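Local coordinates for selenium-binding protein (Sulfolobus tokodaii, PDB 2ECE) that is of unknown function but folds as a seven-bladed beta-propeller and may bind selenium, at residues A[40-45]-A[68-73]; A[222-228]-A[250-254]; A[373-379]-A[431-436]. All coordinates share one frame; numbering follows the deposited sequence.

Interaction 1 of 3, residues A[40-45]-A[68-73]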
loop_
_atom_site.group_PDB
_atom_site.type_symbol
_atom_site.label_atom_id
_atom_site.label_comp_id
_atom_site.label_asym_id
_atom_site.label_seq_id
_atom_site.Cartn_x
_atom_site.Cartn_y
_atom_site.Cartn_z
ATOM N N ASN A 40 -22.716 9.688 -6.192
ATOM C CA ASN A 40 -22.132 10.571 -7.193
ATOM C C ASN A 40 -21.407 11.775 -6.594
ATOM O O ASN A 40 -21.878 12.909 -6.693
ATOM C CB ASN A 40 -23.225 11.032 -8.168
ATOM C CG ASN A 40 -22.658 11.581 -9.465
ATOM O OD1 ASN A 40 -21.730 11.011 -10.042
ATOM N ND2 ASN A 40 -23.228 12.684 -9.942
ATOM N N ARG A 41 -20.259 11.510 -5.970
ATOM C CA ARG A 41 -19.415 12.539 -5.356
ATOM C C ARG A 41 -17.954 12.194 -5.615
ATOM O O ARG A 41 -17.590 11.027 -5.703
ATOM C CB ARG A 41 -19.610 12.603 -3.842
ATOM C CG ARG A 41 -20.879 13.255 -3.362
ATOM C CD ARG A 41 -20.848 13.303 -1.842
ATOM N NE ARG A 41 -22.184 13.348 -1.255
ATOM C CZ ARG A 41 -22.437 13.124 0.030
ATOM N NH1 ARG A 41 -21.443 12.839 0.862
ATOM N NH2 ARG A 41 -23.682 13.178 0.487
ATOM N N ALA A 42 -17.117 13.217 -5.709
ATOM C CA ALA A 42 -15.697 13.014 -5.960
ATOM C C ALA A 42 -14.985 12.354 -4.784
ATOM O O ALA A 42 -15.432 12.441 -3.638
ATOM C CB ALA A 42 -15.033 14.349 -6.276
ATOM N N ASP A 43 -13.883 11.674 -5.079
ATOM C CA ASP A 43 -13.087 11.053 -4.031
ATOM C C ASP A 43 -12.389 12.237 -3.359
ATOM O O ASP A 43 -12.500 13.368 -3.838
ATOM C CB ASP A 43 -12.076 10.076 -4.641
ATOM C CG ASP A 43 -12.750 8.893 -5.322
ATOM O OD1 ASP A 43 -13.979 8.728 -5.147
ATOM O OD2 ASP A 43 -12.056 8.118 -6.017
ATOM N N PHE A 44 -11.678 11.993 -2.264
ATOM C CA PHE A 44 -11.019 13.081 -1.550
ATOM C C PHE A 44 -9.937 12.589 -0.603
ATOM O O PHE A 44 -9.867 11.407 -0.272
ATOM C CB PHE A 44 -12.054 13.867 -0.730
ATOM C CG PHE A 44 -12.777 13.025 0.299
ATOM C CD1 PHE A 44 -12.351 12.999 1.630
ATOM C CD2 PHE A 44 -13.885 12.256 -0.065
ATOM C CE1 PHE A 44 -13.020 12.225 2.585
ATOM C CE2 PHE A 44 -14.559 11.478 0.878
ATOM C CZ PHE A 44 -14.125 11.463 2.214
ATOM N N ILE A 45 -9.095 13.521 -0.172
ATOM C CA ILE A 45 -8.038 13.219 0.784
ATOM C C ILE A 45 -8.545 13.782 2.101
ATOM O O ILE A 45 -8.873 14.967 2.195
ATOM C CB ILE A 45 -6.708 13.923 0.435
ATOM C CG1 ILE A 45 -6.038 13.227 -0.753
ATOM C CG2 ILE A 45 -5.780 13.913 1.662
ATOM C CD1 ILE A 45 -5.476 11.850 -0.427
ATOM N N TYR A 68 -12.987 16.009 -9.902
ATOM C CA TYR A 68 -13.644 15.032 -10.768
ATOM C C TYR A 68 -14.171 13.858 -9.960
ATOM O O TYR A 68 -13.770 13.645 -8.816
ATOM C CB TYR A 68 -12.693 14.493 -11.847
ATOM C CG TYR A 68 -12.071 15.541 -12.735
ATOM C CD1 TYR A 68 -10.839 16.106 -12.417
ATOM C CD2 TYR A 68 -12.715 15.972 -13.897
ATOM C CE1 TYR A 68 -10.256 17.071 -13.232
ATOM C CE2 TYR A 68 -12.142 16.939 -14.721
ATOM C CZ TYR A 68 -10.913 17.483 -14.384
ATOM O OH TYR A 68 -10.336 18.431 -15.194
ATOM N N ILE A 69 -15.054 13.086 -10.578
ATOM C CA ILE A 69 -15.651 11.927 -9.936
ATOM C C ILE A 69 -15.038 10.634 -10.483
ATOM O O ILE A 69 -14.508 10.613 -11.590
ATOM C CB ILE A 69 -17.188 11.938 -10.155
ATOM C CG1 ILE A 69 -17.800 13.094 -9.358
ATOM C CG2 ILE A 69 -17.799 10.620 -9.733
ATOM C CD1 ILE A 69 -19.228 13.419 -9.735
ATOM N N ASN A 70 -15.098 9.574 -9.683
ATOM C CA ASN A 70 -14.574 8.253 -10.035
ATOM C C ASN A 70 -13.074 8.119 -10.330
ATOM O O ASN A 70 -12.684 7.341 -11.197
ATOM C CB ASN A 70 -15.367 7.658 -11.207
ATOM C CG ASN A 70 -16.805 7.351 -10.836
ATOM O OD1 ASN A 70 -17.088 6.851 -9.742
ATOM N ND2 ASN A 70 -17.722 7.637 -11.749
ATOM N N ASP A 71 -12.233 8.859 -9.609
ATOM C CA ASP A 71 -10.781 8.760 -9.796
ATOM C C ASP A 71 -10.319 7.402 -9.270
ATOM O O ASP A 71 -9.413 6.784 -9.826
ATOM C CB ASP A 71 -10.039 9.840 -8.987
ATOM C CG ASP A 71 -9.983 11.194 -9.691
ATOM O OD1 ASP A 71 -9.442 11.280 -10.817
ATOM O OD2 ASP A 71 -10.462 12.184 -9.104
ATOM N N GLU A 72 -10.990 6.967 -8.203
ATOM C CA GLU A 72 -10.712 5.749 -7.441
ATOM C C GLU A 72 -9.363 5.969 -6.775
ATOM O O GLU A 72 -8.335 5.467 -7.233
ATOM C CB GLU A 72 -10.687 4.472 -8.298
ATOM C CG GLU A 72 -10.233 3.181 -7.533
ATOM C CD GLU A 72 -11.361 2.177 -7.214
ATOM O OE1 GLU A 72 -12.240 1.951 -8.073
ATOM O OE2 GLU A 72 -11.355 1.589 -6.106
ATOM N N LEU A 73 -9.369 6.769 -5.710
ATOM C CA LEU A 73 -8.143 7.023 -4.962
ATOM C C LEU A 73 -7.770 5.701 -4.335
ATOM O O LEU A 73 -8.646 4.850 -4.095
ATOM C CB LEU A 73 -8.351 8.077 -3.870
ATOM C CG LEU A 73 -8.544 9.524 -4.342
ATOM C CD1 LEU A 73 -8.216 10.483 -3.209
ATOM C CD2 LEU A 73 -7.629 9.811 -5.524
HETATM O O HOH W 1 -15.880 9.418 -6.964
HETATM O O HOH W 2 -12.698 11.255 -7.831
#
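Asp43 turns its carboxylate onto the backbone of the 68-73 loop, where OD2 receives two successive amides. The bond from Leu73 N to Asp43 OD2 is 3.0 Å long with an N-H...O angle of 147°; it arrives on the anti side and 30° out of the carboxylate plane. Glu72 N lies 2.7 Å from the same Asp43 OD2, but its hydrogen points poorly and the bond is weak. Thr35 OG1 also bonds to OD2, while Tyr34 N takes OD1, so both oxygens of this buried group are held. Asp43 CG, anti to its own carbonyl carbon (chi1 -65°), brings OD2 to the amides, while Asp43 CB lies 3.6 Å from Leu73 CG.

This is the tight end: Leu73 CD1 also packs 3.5 Å from Phe44 O and meets Ile45 CD1 with the two side chains at about a right angle. Toward Asn40 and Ile69 the contact changes character. Water 1 joins Arg41 O and Asp43 OD1 to Asn70 N, and water 2 joins Asp43 N to Tyr68 O and to Asp71 N and OD2, so solvent fills the place of direct bonds. At the solvent side Ile69 CD1 merely rests 3.5 Å from Asn40 OD1, the side chains crossing.

Strand 44-49 runs between 27-33 and 60-65 in one propeller blade, and the 68-73 loop leads on to the next. Leu73 accordingly touches Ala31 of strand 27-33 and Val100 of the following sheet, where Ile45 also reaches Val100 and Ile111, while Asp71 OD2 also bonds Tyr109 OH and OD1 is salt-bridged to Arg107.

Interaction 2 of 3, residues A[222-228]-A[250-254]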
loop_
_atom_site.group_PDB
_atom_site.type_symbol
_atom_site.label_atom_id
_atom_site.label_comp_id
_atom_site.label_asym_id
_atom_site.label_seq_id
_atom_site.Cartn_x
_atom_site.Cartn_y
_atom_site.Cartn_z
ATOM N N LEU A 222 -8.400 -16.207 -12.516
ATOM C CA LEU A 222 -7.259 -16.491 -11.655
ATOM C C LEU A 222 -6.071 -17.232 -12.257
ATOM O O LEU A 222 -4.942 -16.746 -12.193
ATOM C CB LEU A 222 -7.726 -17.224 -10.400
ATOM C CG LEU A 222 -8.245 -16.320 -9.282
ATOM C CD1 LEU A 222 -8.818 -17.161 -8.156
ATOM C CD2 LEU A 222 -7.102 -15.448 -8.772
ATOM N N LYS A 223 -6.312 -18.397 -12.845
ATOM C CA LYS A 223 -5.220 -19.180 -13.411
ATOM C C LYS A 223 -4.400 -18.520 -14.517
ATOM O O LYS A 223 -3.171 -18.546 -14.470
ATOM C CB LYS A 223 -5.737 -20.538 -13.902
ATOM C CG LYS A 223 -4.717 -21.329 -14.720
ATOM C CD LYS A 223 -5.132 -22.786 -14.897
ATOM C CE LYS A 223 -4.471 -23.678 -13.851
ATOM N NZ LYS A 223 -2.983 -23.722 -14.010
ATOM N N ASP A 224 -5.059 -17.922 -15.504
ATOM C CA ASP A 224 -4.323 -17.321 -16.611
ATOM C C ASP A 224 -4.181 -15.803 -16.633
ATOM O O ASP A 224 -3.378 -15.284 -17.401
ATOM C CB ASP A 224 -4.933 -17.754 -17.949
ATOM C CG ASP A 224 -5.146 -19.247 -18.036
ATOM O OD1 ASP A 224 -4.223 -20.001 -17.659
ATOM O OD2 ASP A 224 -6.237 -19.662 -18.485
ATOM N N ARG A 225 -4.931 -15.083 -15.806
ATOM C CA ARG A 225 -4.843 -13.627 -15.851
ATOM C C ARG A 225 -4.213 -12.908 -14.661
ATOM O O ARG A 225 -4.019 -11.694 -14.710
ATOM C CB ARG A 225 -6.227 -13.043 -16.135
ATOM C CG ARG A 225 -6.902 -13.717 -17.319
ATOM C CD ARG A 225 -8.122 -12.964 -17.808
ATOM N NE ARG A 225 -8.849 -13.750 -18.801
ATOM C CZ ARG A 225 -9.783 -13.259 -19.608
ATOM N NH1 ARG A 225 -10.108 -11.975 -19.545
ATOM N NH2 ARG A 225 -10.391 -14.057 -20.478
ATOM N N TYR A 226 -3.890 -13.638 -13.598
ATOM C CA TYR A 226 -3.267 -13.015 -12.436
ATOM C C TYR A 226 -1.827 -13.502 -12.309
ATOM O O TYR A 226 -1.512 -14.634 -12.678
ATOM C CB TYR A 226 -4.087 -13.324 -11.179
ATOM C CG TYR A 226 -5.363 -12.506 -11.095
ATOM C CD1 TYR A 226 -5.397 -11.304 -10.386
ATOM C CD2 TYR A 226 -6.521 -12.908 -11.764
ATOM C CE1 TYR A 226 -6.548 -10.516 -10.346
ATOM C CE2 TYR A 226 -7.680 -12.128 -11.732
ATOM C CZ TYR A 226 -7.684 -10.931 -11.021
ATOM O OH TYR A 226 -8.816 -10.150 -10.994
ATOM N N GLY A 227 -0.945 -12.651 -11.794
ATOM C CA GLY A 227 0.450 -13.037 -11.693
ATOM C C GLY A 227 0.923 -13.577 -10.360
ATOM O O GLY A 227 0.200 -13.536 -9.366
ATOM N N ASN A 228 2.151 -14.087 -10.347
ATOM C CA ASN A 228 2.738 -14.627 -9.131
ATOM C C ASN A 228 4.257 -14.519 -9.132
ATOM O O ASN A 228 4.940 -15.312 -8.483
ATOM C CB ASN A 228 2.318 -16.091 -8.936
ATOM C CG ASN A 228 2.771 -16.992 -10.070
ATOM O OD1 ASN A 228 2.599 -18.212 -10.002
ATOM N ND2 ASN A 228 3.346 -16.404 -11.114
ATOM N N ASN A 250 0.094 -20.064 -6.474
ATOM C CA ASN A 250 -0.359 -18.816 -5.856
ATOM C C ASN A 250 -0.662 -17.723 -6.873
ATOM O O ASN A 250 -0.101 -17.707 -7.968
ATOM C CB ASN A 250 0.682 -18.300 -4.856
ATOM C CG ASN A 250 0.956 -19.288 -3.737
ATOM O OD1 ASN A 250 0.030 -19.795 -3.103
ATOM N ND2 ASN A 250 2.233 -19.560 -3.483
ATOM N N ARG A 251 -1.552 -16.809 -6.502
ATOM C CA ARG A 251 -1.923 -15.703 -7.374
ATOM C C ARG A 251 -2.022 -14.373 -6.617
ATOM O O ARG A 251 -2.409 -14.322 -5.451
ATOM C CB ARG A 251 -3.252 -16.004 -8.076
ATOM C CG ARG A 251 -3.181 -17.154 -9.077
ATOM C CD ARG A 251 -2.253 -16.822 -10.237
ATOM N NE ARG A 251 -2.259 -17.855 -11.272
ATOM C CZ ARG A 251 -1.605 -19.012 -11.191
ATOM N NH1 ARG A 251 -0.879 -19.295 -10.117
ATOM N NH2 ARG A 251 -1.681 -19.890 -12.190
ATOM N N MET A 252 -1.678 -13.306 -7.326
ATOM C CA MET A 252 -1.682 -11.953 -6.810
ATOM C C MET A 252 -0.459 -11.710 -5.915
ATOM O O MET A 252 -0.534 -11.814 -4.687
ATOM C CB MET A 252 -2.971 -11.692 -6.026
ATOM C CG MET A 252 -4.251 -11.830 -6.859
ATOM S SD MET A 252 -5.744 -11.279 -6.009
ATOM C CE MET A 252 -7.019 -12.326 -6.781
ATOM N N ALA A 253 0.620 -11.246 -6.542
ATOM C CA ALA A 253 1.858 -10.926 -5.844
ATOM C C ALA A 253 1.705 -9.412 -5.649
ATOM O O ALA A 253 2.025 -8.651 -6.574
ATOM C CB ALA A 253 3.064 -11.252 -6.739
ATOM N N LEU A 254 1.262 -8.966 -4.473
ATOM C CA LEU A 254 1.012 -7.570 -4.246
ATOM C C LEU A 254 2.211 -6.759 -3.668
ATOM O O LEU A 254 3.065 -6.273 -4.422
ATOM C CB LEU A 254 -0.308 -7.440 -3.345
ATOM C CG LEU A 254 -1.511 -8.071 -4.103
ATOM C CD1 LEU A 254 -2.750 -7.571 -3.415
ATOM C CD2 LEU A 254 -1.576 -7.701 -5.601
#
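Arg251 carries its guanidinium against the short helix 222-225 and donates to two backbone carbonyls there. Its NH2 meets Lys223 O at 3.0 Å, with an N-H...O angle of 159°; the donor sits on a carbonyl lone pair and the oxygen lies close to the guanidinium plane. NE adds a weak bond to Leu222 O and another, longer weak one to Lys223 O. The chain bends at chi2 (-64°) and then extends to NE, a shape that carries NE and NH2 to the helix while NH1 folds back to Asn250 O, 2.8 Å away. NH1 also bonds Glu248 O, so all three nitrogens are engaged. A leucine in place of Arg251 is likely to leave the carbonyls of Leu222 and Lys223 without these donors and the first helical turn less firmly tied to the strand.

Beside it, Met252 N bonds Gly227 O at 2.8 Å. The Met252 side chain runs extended beyond CG alongside Tyr226, pointing the same way, with CG 3.7 Å from Tyr226 CD1. CE lies over a face of that ring, and SD is 5.1 Å from the Tyr226 ring centroid in an oblique Met-aromatic contact. The same CE touches Leu222 CD2 at 3.7 Å.

Strand 250-258 is the first of its blade, paired with 266-274, and 222-228 leads into strand 229-234 of the preceding blade. Trp207 and Trp405, the latter on helix 403-409, press on Tyr226 and Met252.

Interaction 3 of 3, residues A[373-379]-A[431-436]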
loop_
_atom_site.group_PDB
_atom_site.type_symbol
_atom_site.label_atom_id
_atom_site.label_comp_id
_atom_site.label_asym_id
_atom_site.label_seq_id
_atom_site.Cartn_x
_atom_site.Cartn_y
_atom_site.Cartn_z
ATOM N N HIS A 373 -16.058 -3.057 16.777
ATOM C CA HIS A 373 -15.018 -2.332 17.498
ATOM C C HIS A 373 -15.313 -2.379 18.997
ATOM O O HIS A 373 -16.473 -2.329 19.409
ATOM C CB HIS A 373 -14.980 -0.882 17.004
ATOM C CG HIS A 373 -13.750 -0.129 17.405
ATOM N ND1 HIS A 373 -13.636 0.530 18.611
ATOM C CD2 HIS A 373 -12.579 0.074 16.755
ATOM C CE1 HIS A 373 -12.451 1.108 18.684
ATOM N NE2 HIS A 373 -11.789 0.847 17.571
ATOM N N PRO A 374 -14.268 -2.494 19.834
ATOM C CA PRO A 374 -14.460 -2.542 21.287
ATOM C C PRO A 374 -15.262 -1.366 21.851
ATOM O O PRO A 374 -15.883 -1.484 22.907
ATOM C CB PRO A 374 -13.026 -2.597 21.831
ATOM C CG PRO A 374 -12.190 -2.046 20.704
ATOM C CD PRO A 374 -12.844 -2.645 19.495
ATOM N N ALA A 375 -15.251 -0.239 21.145
ATOM C CA ALA A 375 -15.989 0.944 21.580
ATOM C C ALA A 375 -17.474 0.826 21.219
ATOM O O ALA A 375 -18.300 1.606 21.693
ATOM C CB ALA A 375 -15.397 2.189 20.941
ATOM N N GLY A 376 -17.802 -0.147 20.374
ATOM C CA GLY A 376 -19.185 -0.351 19.978
ATOM C C GLY A 376 -19.487 -0.202 18.493
ATOM O O GLY A 376 -20.488 -0.740 18.006
ATOM N N HIS A 377 -18.631 0.517 17.768
ATOM C CA HIS A 377 -18.837 0.748 16.338
ATOM C C HIS A 377 -18.962 -0.514 15.493
ATOM O O HIS A 377 -18.181 -1.457 15.642
ATOM C CB HIS A 377 -17.695 1.594 15.766
ATOM C CG HIS A 377 -17.389 2.822 16.566
ATOM N ND1 HIS A 377 -16.281 2.925 17.383
ATOM C CD2 HIS A 377 -18.049 3.999 16.678
ATOM C CE1 HIS A 377 -16.272 4.112 17.961
ATOM N NE2 HIS A 377 -17.334 4.783 17.551
ATOM N N LYS A 378 -19.948 -0.527 14.599
ATOM C CA LYS A 378 -20.142 -1.655 13.699
ATOM C C LYS A 378 -19.101 -1.483 12.597
ATOM O O LYS A 378 -19.010 -0.423 11.973
ATOM C CB LYS A 378 -21.554 -1.633 13.102
ATOM C CG LYS A 378 -22.661 -1.849 14.128
ATOM C CD LYS A 378 -22.564 -3.228 14.770
ATOM C CE LYS A 378 -23.557 -3.384 15.921
ATOM N NZ LYS A 378 -23.500 -4.753 16.511
ATOM N N LEU A 379 -18.310 -2.521 12.365
ATOM C CA LEU A 379 -17.257 -2.458 11.355
ATOM C C LEU A 379 -17.552 -3.274 10.105
ATOM O O LEU A 379 -17.551 -4.505 10.150
ATOM C CB LEU A 379 -15.936 -2.950 11.951
ATOM C CG LEU A 379 -15.453 -2.318 13.262
ATOM C CD1 LEU A 379 -14.157 -3.003 13.704
ATOM C CD2 LEU A 379 -15.241 -0.815 13.070
ATOM N N ILE A 431 -6.221 -3.007 20.302
ATOM C CA ILE A 431 -7.034 -2.035 19.581
ATOM C C ILE A 431 -7.210 -0.827 20.491
ATOM O O ILE A 431 -7.598 -0.974 21.647
ATOM C CB ILE A 431 -8.443 -2.586 19.266
ATOM C CG1 ILE A 431 -8.346 -3.853 18.420
ATOM C CG2 ILE A 431 -9.258 -1.538 18.537
ATOM C CD1 ILE A 431 -9.663 -4.613 18.324
ATOM N N ASP A 432 -6.917 0.365 19.992
ATOM C CA ASP A 432 -7.107 1.546 20.818
ATOM C C ASP A 432 -8.617 1.740 20.876
ATOM O O ASP A 432 -9.271 1.841 19.841
ATOM C CB ASP A 432 -6.459 2.775 20.189
ATOM C CG ASP A 432 -6.410 3.949 21.143
ATOM O OD1 ASP A 432 -5.490 3.986 21.984
ATOM O OD2 ASP A 432 -7.295 4.826 21.070
ATOM N N LYS A 433 -9.166 1.782 22.084
ATOM C CA LYS A 433 -10.604 1.942 22.270
ATOM C C LYS A 433 -11.103 3.350 21.950
ATOM O O LYS A 433 -12.149 3.517 21.324
ATOM C CB LYS A 433 -10.981 1.586 23.715
ATOM C CG LYS A 433 -12.471 1.686 24.018
ATOM C CD LYS A 433 -12.715 1.796 25.519
ATOM C CE LYS A 433 -14.198 1.937 25.840
ATOM N NZ LYS A 433 -14.816 3.124 25.172
ATOM N N GLU A 434 -10.343 4.357 22.367
ATOM C CA GLU A 434 -10.723 5.752 22.170
ATOM C C GLU A 434 -10.705 6.283 20.735
ATOM O O GLU A 434 -11.618 7.006 20.329
ATOM C CB GLU A 434 -9.845 6.651 23.044
ATOM C CG GLU A 434 -9.569 6.083 24.435
ATOM C CD GLU A 434 -8.395 5.114 24.450
ATOM O OE1 GLU A 434 -7.237 5.573 24.313
ATOM O OE2 GLU A 434 -8.626 3.892 24.593
ATOM N N PHE A 435 -9.675 5.931 19.969
ATOM C CA PHE A 435 -9.548 6.418 18.594
ATOM C C PHE A 435 -10.451 5.734 17.569
ATOM O O PHE A 435 -10.560 4.509 17.539
ATOM C CB PHE A 435 -8.085 6.305 18.134
ATOM C CG PHE A 435 -7.820 6.937 16.797
ATOM C CD1 PHE A 435 -8.067 6.240 15.615
ATOM C CD2 PHE A 435 -7.360 8.248 16.719
ATOM C CE1 PHE A 435 -7.856 6.846 14.367
ATOM C CE2 PHE A 435 -7.148 8.864 15.481
ATOM C CZ PHE A 435 -7.397 8.162 14.304
ATOM N N PHE A 436 -11.093 6.539 16.727
ATOM C CA PHE A 436 -11.954 6.007 15.676
ATOM C C PHE A 436 -12.440 7.078 14.721
ATOM O O PHE A 436 -12.875 8.151 15.135
ATOM C CB PHE A 436 -13.176 5.288 16.261
ATOM C CG PHE A 436 -13.924 4.455 15.248
ATOM C CD1 PHE A 436 -15.107 4.911 14.669
ATOM C CD2 PHE A 436 -13.422 3.227 14.854
ATOM C CE1 PHE A 436 -15.771 4.148 13.710
ATOM C CE2 PHE A 436 -14.072 2.455 13.897
ATOM C CZ PHE A 436 -15.248 2.913 13.324
HETATM O O HOH W 3 -9.356 2.446 17.107
#
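Water 3 sits between His373 and Asp432: it lies 2.9 Å from His373 NE2 and 2.8 Å from Asp432 O, both at bonding distance. Phe435 O is nearby too, at a distance too short to be trusted. The imidazole is held from its other nitrogen as well, since Ala375 N donates to His373 ND1 at 3.1 Å, tilted somewhat from the ring plane. Having CG anti to the backbone N (chi1 -165°) sends the ring across to the 431-436 segment, its CE1 edge facing the carbonyls of Asp432 and Lys433. Pro374 CD sits over one face, toward its rim, and the opposite face receives Phe436.

Phe436 meets that face edge-on, with centroids of the His373 and Phe436 rings 5.1 Å apart and planes at 62°, a T-shaped pair. His377 instead lies flat on Phe436: the two ring centroids are 3.9 Å apart and the planes differ by 5°, an offset stack in which Phe436 CD1 stands over the centre of the imidazole. His377 CB adds a CH-pi contact over the same face of the phenyl ring.

These rings join a type I turn, His373 to Gly376, to strand 429-438, the outermost of its propeller blade, where the chain turns a corner at Lys433 and Glu434. At that corner Asp432 OD2 accepts from Phe435 N at 2.8 Å, an Asx motif. Leu379 CD2 approaches Phe436 CE2 at 3.6 Å, the two side chains running antiparallel past one another, and Pro374 CG packs on Ile431 CG2. In strand 417-423, Trp417 touches Leu379 and Phe436, and Val419 touches His373, while Ser58 OG bonds Phe436 N.

The three contacts follow one another along the chain, each closing before the next opens, and none touches another. Centres of interactions 1 and 2 are 28 Å apart, those of 1 and 3 are 27 Å apart, and those of 2 and 3 are 35 Å apart. Interactions 1 and 2 each bridge neighbouring sheets near a crossing from blade to blade, whereas 373-379 with 431-436 lies at the outer strand of the last sheet in sequence. Their surroundings still meet: helix 403-409, which connects strands 394-398 and 417-423 of that sheet, supplies Ser403 to Glu72 and Trp405 to Tyr226 and Met252. The contacts thus lie at separate places round one propeller ring, two of them between adjacent blades.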